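Endo-1,4-beta-xylanase (Pseudoalteromonas haloplanktis, PDB 1H12) hydrolyses internal beta-1,4 linkages of xylan as a cold-adapted family 8 glycoside hydrolase, and probably also those of cellulose and related beta-glucans. Local coordinates at residues Thr16-Ala21 against Ala351-Thr356; Leu291-Met296 against Ala300-Ala305. All coordinates share one frame; numbering follows the deposited sequence.

Both contacts are largely buried, and their centres lie about 10 Å apart on the same side of the chain's centre. Contact 1 is long-range, fastening the N-terminal residues 16-21 to the turn 351-356 between helices 342-351 and 358-369, whereas contact 2 joins the successive helices 283-296 and 300-318 and is nested within the loop that contact 1 closes. Their chemistry differs accordingly: contact 1 combines leucine packing with an arginine linked through water to backbone carbonyls, while contact 2 rests on a direct histidine-aspartate hydrogen bond. They meet where His294 NE2 lies 2.9 Å from the backbone N of Arg18, probably hydrogen-bonded, and where Ala354 packs on Ala293 and His302.

Contact 1: Thr16-Ala21 against Ala351-Thr356; sequences TYRNLA and ALLAST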
ATOM      1  N   THR A  16      -2.719  16.307  14.948  1.00 17.58           N
ATOM      2  CA  THR A  16      -3.135  17.230  13.897  1.00 18.40           C
ATOM      3  C   THR A  16      -2.914  16.578  12.538  1.00 14.78           C
ATOM      4  O   THR A  16      -1.774  16.375  12.167  1.00 16.31           O
ATOM      5  CB  THR A  16      -2.242  18.495  13.942  1.00 19.79           C
ATOM      6  OG1 THR A  16      -2.391  19.128  15.195  1.00 25.18           O
ATOM      7  CG2 THR A  16      -2.637  19.506  12.836  1.00 23.53           C
ATOM      8  N   TYR A  17      -3.971  16.241  11.828  1.00 13.68           N
ATOM      9  CA  TYR A  17      -3.894  15.672  10.489  1.00 12.24           C
ATOM     10  C   TYR A  17      -4.117  16.777   9.456  1.00 12.22           C
ATOM     11  O   TYR A  17      -5.046  17.584   9.563  1.00 15.31           O
ATOM     12  CB  TYR A  17      -4.970  14.584  10.324  1.00 12.42           C
ATOM     13  CG  TYR A  17      -4.566  13.305  11.055  1.00 11.71           C
ATOM     14  CD1 TYR A  17      -4.782  13.141  12.427  1.00 12.24           C
ATOM     15  CD2 TYR A  17      -3.929  12.277  10.376  1.00 10.77           C
ATOM     16  CE1 TYR A  17      -4.383  12.032  13.089  1.00 12.33           C
ATOM     17  CE2 TYR A  17      -3.516  11.133  11.053  1.00 10.86           C
ATOM     18  CZ  TYR A  17      -3.733  11.001  12.403  1.00 11.25           C
ATOM     19  OH  TYR A  17      -3.306   9.850  13.045  1.00 12.45           O
ATOM     20  N   ARG A  18      -3.267  16.797   8.456  1.00 11.38           N
ATOM     21  CA  ARG A  18      -3.458  17.665   7.320  1.00 10.76           C
ATOM     22  C   ARG A  18      -4.609  17.174   6.489  1.00 11.16           C
ATOM     23  O   ARG A  18      -4.888  15.962   6.391  1.00 11.48           O
ATOM     24  CB  ARG A  18      -2.224  17.703   6.433  1.00 10.89           C
ATOM     25  CG  ARG A  18      -1.018  18.313   7.085  1.00 12.20           C
ATOM     26  CD  ARG A  18       0.253  18.224   6.247  1.00 12.73           C
ATOM     27  NE  ARG A  18       0.122  18.960   4.996  1.00 11.87           N
ATOM     28  CZ  ARG A  18       1.087  19.033   4.085  1.00 11.32           C
ATOM     29  NH1 ARG A  18       2.197  18.335   4.259  1.00 12.00           N
ATOM     30  NH2 ARG A  18       0.947  19.764   3.003  1.00 12.41           N
ATOM     31  N   ASN A  19      -5.281  18.129   5.855  1.00 11.90           N
ATOM     32  CA  ASN A  19      -6.266  17.902   4.807  1.00 11.64           C
ATOM     33  C   ASN A  19      -5.731  18.547   3.558  1.00 11.26           C
ATOM     34  O   ASN A  19      -5.913  19.752   3.318  1.00 12.49           O
ATOM     35  CB  ASN A  19      -7.630  18.483   5.223  1.00 12.80           C
ATOM     36  CG  ASN A  19      -8.737  18.185   4.229  1.00 12.49           C
ATOM     37  OD1 ASN A  19      -8.498  17.941   3.052  1.00 12.55           O
ATOM     38  ND2 ASN A  19      -9.996  18.217   4.719  1.00 14.44           N
ATOM     39  N   LEU A  20      -4.979  17.778   2.778  1.00 11.67           N
ATOM     40  CA  LEU A  20      -4.294  18.288   1.598  1.00 11.61           C
ATOM     41  C   LEU A  20      -5.260  18.882   0.605  1.00 11.57           C
ATOM     42  O   LEU A  20      -4.997  19.957   0.034  1.00 12.87           O
ATOM     43  CB  LEU A  20      -3.415  17.219   0.967  1.00 10.85           C
ATOM     44  CG  LEU A  20      -2.680  17.630  -0.273  1.00 11.59           C
ATOM     45  CD1 LEU A  20      -1.696  18.759  -0.048  1.00 13.21           C
ATOM     46  CD2 LEU A  20      -1.877  16.412  -0.820  1.00 11.86           C
ATOM     47  N   ALA A  21      -6.391  18.244   0.380  1.00 11.45           N
ATOM     48  CA  ALA A  21      -7.371  18.761  -0.538  1.00 12.15           C
ATOM     49  C   ALA A  21      -7.874  20.142  -0.112  1.00 13.33           C
ATOM     50  O   ALA A  21      -8.082  21.010  -0.965  1.00 15.28           O
ATOM     51  CB  ALA A  21      -8.529  17.797  -0.698  1.00 12.62           C
ATOM     52  N   ALA A 351       2.285  11.514  -2.129  1.00  8.29           N
ATOM     53  CA  ALA A 351       3.664  11.900  -1.944  1.00  8.21           C
ATOM     54  C   ALA A 351       3.844  13.370  -1.608  1.00  8.90           C
ATOM     55  O   ALA A 351       4.825  13.758  -0.982  1.00  9.33           O
ATOM     56  CB  ALA A 351       4.478  11.596  -3.199  1.00  9.07           C
ATOM     57  N   LEU A 352       2.881  14.189  -2.042  1.00  8.67           N
ATOM     58  CA  LEU A 352       2.925  15.633  -1.764  1.00  9.27           C
ATOM     59  C   LEU A 352       2.948  15.991  -0.320  1.00  9.91           C
ATOM     60  O   LEU A 352       3.355  17.111   0.031  1.00 11.06           O
ATOM     61  CB  LEU A 352       1.779  16.345  -2.477  1.00  9.88           C
ATOM     62  CG  LEU A 352       1.784  16.220  -3.990  1.00 10.71           C
ATOM     63  CD1 LEU A 352       0.493  16.843  -4.513  1.00 10.85           C
ATOM     64  CD2 LEU A 352       3.039  16.887  -4.589  1.00 13.19           C
ATOM     65  N   LEU A 353       2.554  15.093   0.574  1.00  9.17           N
ATOM     66  CA  LEU A 353       2.666  15.325   2.011  1.00  9.33           C
ATOM     67  C   LEU A 353       4.112  15.459   2.478  1.00  9.66           C
ATOM     68  O   LEU A 353       4.348  15.890   3.600  1.00 11.04           O
ATOM     69  CB  LEU A 353       1.905  14.247   2.763  1.00  9.42           C
ATOM     70  CG  LEU A 353       0.405  14.244   2.557  1.00 10.48           C
ATOM     71  CD1 LEU A 353      -0.232  12.925   2.930  1.00 10.64           C
ATOM     72  CD2 LEU A 353      -0.247  15.387   3.376  1.00 12.43           C
ATOM     73  N   ALA A 354       5.071  15.100   1.635  1.00 10.26           N
ATOM     74  CA  ALA A 354       6.491  15.317   1.890  1.00 11.22           C
ATOM     75  C   ALA A 354       7.102  16.344   0.937  1.00 12.92           C
ATOM     76  O   ALA A 354       8.305  16.600   1.062  1.00 15.55           O
ATOM     77  CB  ALA A 354       7.289  14.016   1.794  1.00 11.89           C
ATOM     78  N   SER A 355       6.335  16.910   0.027  1.00 12.32           N
ATOM     79  CA  SER A 355       6.864  17.863  -0.997  1.00 13.91           C
ATOM     80  C   SER A 355       7.019  19.265  -0.393  1.00 13.28           C
ATOM     81  O   SER A 355       6.250  19.680   0.468  1.00 14.10           O
ATOM     82  CB  SER A 355       5.850  17.978  -2.165  1.00 14.14           C
ATOM     83  OG  SER A 355       6.303  19.020  -3.128  1.00 19.21           O
ATOM     84  N   THR A 356       8.010  19.983  -0.923  1.00 13.19           N
ATOM     85  CA  THR A 356       8.203  21.400  -0.548  1.00 12.78           C
ATOM     86  C   THR A 356       8.042  22.345  -1.694  1.00 14.05           C
ATOM     87  O   THR A 356       8.424  23.511  -1.570  1.00 15.28           O
ATOM     88  CB  THR A 356       9.567  21.586   0.146  1.00 13.34           C
ATOM     89  OG1 THR A 356      10.628  21.226  -0.740  1.00 14.25           O
ATOM     90  CG2 THR A 356       9.722  20.794   1.360  1.00 15.00           C
TER
HETATM   91  O   HOH W   1       3.022  16.151   5.998  1.00 11.24           O
HETATM   92  O   HOH W   2       3.986  19.187   2.268  1.00 16.17           O
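NH1 of Arg18 gives hydrogen bonds to two waters, both at the edge of the guanidinium and in its plane, through which it reaches the backbone of 351-356. Water 1 accepts from Arg18 NH1 at 2.9 Å and donates to Leu353 O at 2.8 Å; water 2, 2.8 Å from Arg18 NH1, probably donates to Ser355 O. Leu353 O itself lies 3.3 Å from Arg18 NH1. The arginine chain bends at chi3 (63°) and slides past Leu353 in the opposite direction, which lays one guanidinium face over the CD2 methyl, 3.7 Å from the plane and displaced toward its rim. The other end of the group is tied to its own segment's helix, since NH2 forms a salt bridge with Glu23. Next to this polar patch the contact becomes apolar. Leu20, with CG anti to the backbone N (chi1 179°), crosses Leu352 at about a right angle and brings CD2 to 4.0 Å from Leu352 CB; Phe365 of helix 358-369 touches both leucines. Leu353 CD2 serves both halves, lying under the arginine and 4.4 Å from Leu20 CB. With a leucine in place of Arg18, the two water bridges would probably be lost and Glu23 left without its mate. The positive charge is probably balanced on its own side of the contact, by Glu23 of helix 20-23, while its polar links to the turn run largely through water to backbone carbonyls, joining the start of the chain to the turn without a direct ion pair across the contact.

Contact 2: Leu291-Met296 against Ala300-Ala305; sequences LDAHLM and AWHKSA
His302 NE2 donates to Asp292 OD1 at 2.8 Å in an almost straight bond, with an N-H...O angle of 175°. The acceptor lies in the imidazole plane and uses its anti lone pair, the one directed away from OD2; carboxylate and ring are nearly coplanar. Both ends of the pair are held further: OD2 forms a salt bridge with Arg233, and ND1 of His302 is hydrogen-bonded to Gln299 N just before its helix. This fixes the rotation of the ring and is consistent with a negatively charged aspartate.

Packing is close around the imidazole, which is sandwiched. Its own neighbour Trp301 covers one face, with CE2 3.5 Å above the plane and over the ring centre, and Ala293 lies over the opposite face, its CB 3.9 Å from His302 CD2. The axes of the two short segments come no closer than 10.2 Å, and the imidazole spans the gap. Toward solvent the contact is looser: Trp301 is partly exposed, as is Lys303, which reaches no residue of 291-296.

Helices 283-296 and 300-318 form a helical hairpin, roughly antiparallel (147° between the segment directions); such hairpins build the (alpha/alpha)6 barrel of family 8 glycoside hydrolases. Helix 206-215 covers Asp292, helix 219-243 supplies Arg233 and packs on Trp301, and Ala354 of the turn after helix 342-351 touches both Ala293 and His302.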
ATOM      1  N   LEU A 291       3.096   9.272   3.335  1.00  8.08           N
ATOM      2  CA  LEU A 291       2.432   8.751   4.494  1.00  7.79           C
ATOM      3  C   LEU A 291       3.310   8.918   5.743  1.00  8.12           C
ATOM      4  O   LEU A 291       2.872   9.416   6.773  1.00  8.64           O
ATOM      5  CB  LEU A 291       2.033   7.286   4.229  1.00  8.12           C
ATOM      6  CG  LEU A 291       1.302   6.522   5.287  1.00  9.11           C
ATOM      7  CD1 LEU A 291       0.797   5.211   4.663  1.00  9.05           C
ATOM      8  CD2 LEU A 291       2.097   6.203   6.537  1.00 10.11           C
ATOM      9  N   ASP A 292       4.557   8.476   5.631  1.00  7.81           N
ATOM     10  CA  ASP A 292       5.462   8.520   6.751  1.00  7.98           C
ATOM     11  C   ASP A 292       5.710   9.956   7.199  1.00  8.57           C
ATOM     12  O   ASP A 292       5.744  10.251   8.418  1.00  9.11           O
ATOM     13  CB  ASP A 292       6.750   7.814   6.458  1.00  8.21           C
ATOM     14  CG  ASP A 292       7.548   7.561   7.714  1.00  9.17           C
ATOM     15  OD1 ASP A 292       8.669   8.130   7.863  1.00  9.72           O
ATOM     16  OD2 ASP A 292       7.061   6.803   8.575  1.00  9.51           O
ATOM     17  N   ALA A 293       5.931  10.848   6.240  1.00  8.42           N
ATOM     18  CA  ALA A 293       6.142  12.237   6.595  1.00  8.92           C
ATOM     19  C   ALA A 293       4.944  12.820   7.349  1.00  8.89           C
ATOM     20  O   ALA A 293       5.085  13.531   8.331  1.00  9.72           O
ATOM     21  CB  ALA A 293       6.422  13.047   5.330  1.00  9.51           C
ATOM     22  N   HIS A 294       3.742  12.557   6.839  1.00  8.52           N
ATOM     23  CA  HIS A 294       2.516  13.062   7.453  1.00  9.25           C
ATOM     24  C   HIS A 294       2.348  12.503   8.848  1.00  9.24           C
ATOM     25  O   HIS A 294       2.126  13.242   9.828  1.00 10.44           O
ATOM     26  CB  HIS A 294       1.319  12.694   6.569  1.00  9.05           C
ATOM     27  CG  HIS A 294       0.046  13.298   7.024  1.00  8.99           C
ATOM     28  ND1 HIS A 294      -1.186  12.778   6.693  1.00  9.65           N
ATOM     29  CD2 HIS A 294      -0.213  14.403   7.766  1.00  9.95           C
ATOM     30  CE1 HIS A 294      -2.137  13.549   7.222  1.00 10.58           C
ATOM     31  NE2 HIS A 294      -1.572  14.552   7.888  1.00 11.12           N
ATOM     32  N   LEU A 295       2.426  11.177   8.985  1.00  9.10           N
ATOM     33  CA  LEU A 295       2.119  10.525  10.251  1.00  9.77           C
ATOM     34  C   LEU A 295       3.230  10.653  11.273  1.00  9.57           C
ATOM     35  O   LEU A 295       2.905  10.750  12.464  1.00 10.90           O
ATOM     36  CB  LEU A 295       1.789   9.039   9.999  1.00  9.45           C
ATOM     37  CG  LEU A 295       0.349   8.734   9.683  1.00 10.28           C
ATOM     38  CD1 LEU A 295      -0.551   8.857  10.922  1.00 10.49           C
ATOM     39  CD2 LEU A 295      -0.205   9.574   8.531  1.00 11.02           C
ATOM     40  N   MET A 296       4.493  10.578  10.874  1.00  9.86           N
ATOM     41  CA  MET A 296       5.612  10.535  11.792  1.00 10.03           C
ATOM     42  C   MET A 296       6.572  11.720  11.676  1.00 10.65           C
ATOM     43  O   MET A 296       7.498  11.789  12.515  1.00 12.35           O
ATOM     44  CB  MET A 296       6.358   9.244  11.671  1.00 10.37           C
ATOM     45  CG  MET A 296       5.628   8.094  12.248  1.00 13.90           C
ATOM     46  SD  MET A 296       5.111   8.088  13.792  1.00 29.55           S
ATOM     47  CE  MET A 296       5.663   8.296  14.260  1.00  4.10           C
ATOM     48  N   ALA A 300      14.560  15.668   6.204  1.00 12.25           N
ATOM     49  CA  ALA A 300      15.180  16.055   4.955  1.00 12.30           C
ATOM     50  C   ALA A 300      15.103  14.924   3.915  1.00 11.37           C
ATOM     51  O   ALA A 300      14.900  15.209   2.737  1.00 11.59           O
ATOM     52  CB  ALA A 300      16.663  16.474   5.189  1.00 13.14           C
ATOM     53  N   TRP A 301      15.297  13.669   4.338  1.00 11.11           N
ATOM     54  CA  TRP A 301      15.304  12.605   3.336  1.00 10.66           C
ATOM     55  C   TRP A 301      13.926  12.437   2.682  1.00  9.53           C
ATOM     56  O   TRP A 301      13.860  12.116   1.490  1.00 10.17           O
ATOM     57  CB  TRP A 301      15.810  11.288   3.890  1.00 11.75           C
ATOM     58  CG  TRP A 301      14.863  10.535   4.820  1.00 12.61           C
ATOM     59  CD1 TRP A 301      14.797  10.590   6.174  1.00 14.06           C
ATOM     60  CD2 TRP A 301      13.886   9.573   4.399  1.00 12.24           C
ATOM     61  NE1 TRP A 301      13.809   9.737   6.627  1.00 14.72           N
ATOM     62  CE2 TRP A 301      13.217   9.117   5.566  1.00 12.88           C
ATOM     63  CE3 TRP A 301      13.520   9.070   3.171  1.00 11.57           C
ATOM     64  CZ2 TRP A 301      12.205   8.151   5.511  1.00 13.19           C
ATOM     65  CZ3 TRP A 301      12.462   8.136   3.141  1.00 12.72           C
ATOM     66  CH2 TRP A 301      11.848   7.703   4.279  1.00 13.01           C
ATOM     67  N   HIS A 302      12.830  12.619   3.427  1.00  9.61           N
ATOM     68  CA  HIS A 302      11.515  12.475   2.821  1.00  9.24           C
ATOM     69  C   HIS A 302      11.337  13.493   1.710  1.00  8.95           C
ATOM     70  O   HIS A 302      10.837  13.197   0.624  1.00  9.44           O
ATOM     71  CB  HIS A 302      10.363  12.717   3.799  1.00  9.30           C
ATOM     72  CG  HIS A 302      10.307  11.810   4.986  1.00  9.18           C
ATOM     73  ND1 HIS A 302      11.038  12.039   6.134  1.00 12.75           N
ATOM     74  CD2 HIS A 302       9.538  10.715   5.214  1.00  9.43           C
ATOM     75  CE1 HIS A 302      10.686  11.104   7.001  1.00 12.00           C
ATOM     76  NE2 HIS A 302       9.789  10.277   6.475  1.00 10.21           N
ATOM     77  N   LYS A 303      11.721  14.723   2.012  1.00  9.61           N
ATOM     78  CA  LYS A 303      11.527  15.851   1.101  1.00  9.82           C
ATOM     79  C   LYS A 303      12.360  15.662  -0.134  1.00  9.79           C
ATOM     80  O   LYS A 303      11.891  15.896  -1.256  1.00 10.70           O
ATOM     81  CB  LYS A 303      11.870  17.151   1.839  1.00 10.45           C
ATOM     82  CG  LYS A 303      11.007  17.442   3.022  1.00 12.19           C
ATOM     83  CD  LYS A 303      11.630  18.609   3.890  1.00 15.93           C
ATOM     84  CE  LYS A 303      11.048  18.823   5.097  1.00 19.47           C
ATOM     85  NZ  LYS A 303      11.741  20.003   5.796  1.00 18.67           N
ATOM     86  N   SER A 304      13.620  15.298   0.017  1.00  9.70           N
ATOM     87  CA  SER A 304      14.482  15.084  -1.127  1.00 10.41           C
ATOM     88  C   SER A 304      13.959  13.939  -1.996  1.00  9.23           C
ATOM     89  O   SER A 304      13.945  14.010  -3.216  1.00 10.41           O
ATOM     90  CB  SER A 304      15.924  14.800  -0.627  1.00 13.11           C
ATOM     91  OG  SER A 304      16.792  14.533  -1.684  1.00 15.31           O
ATOM     92  N   ALA A 305      13.565  12.839  -1.368  1.00  9.43           N
ATOM     93  CA  ALA A 305      13.073  11.674  -2.112  1.00  9.21           C
ATOM     94  C   ALA A 305      11.906  12.064  -3.001  1.00  8.53           C
ATOM     95  O   ALA A 305      11.904  11.762  -4.199  1.00  9.17           O
ATOM     96  CB  ALA A 305      12.644  10.577  -1.136  1.00  9.94           C
TER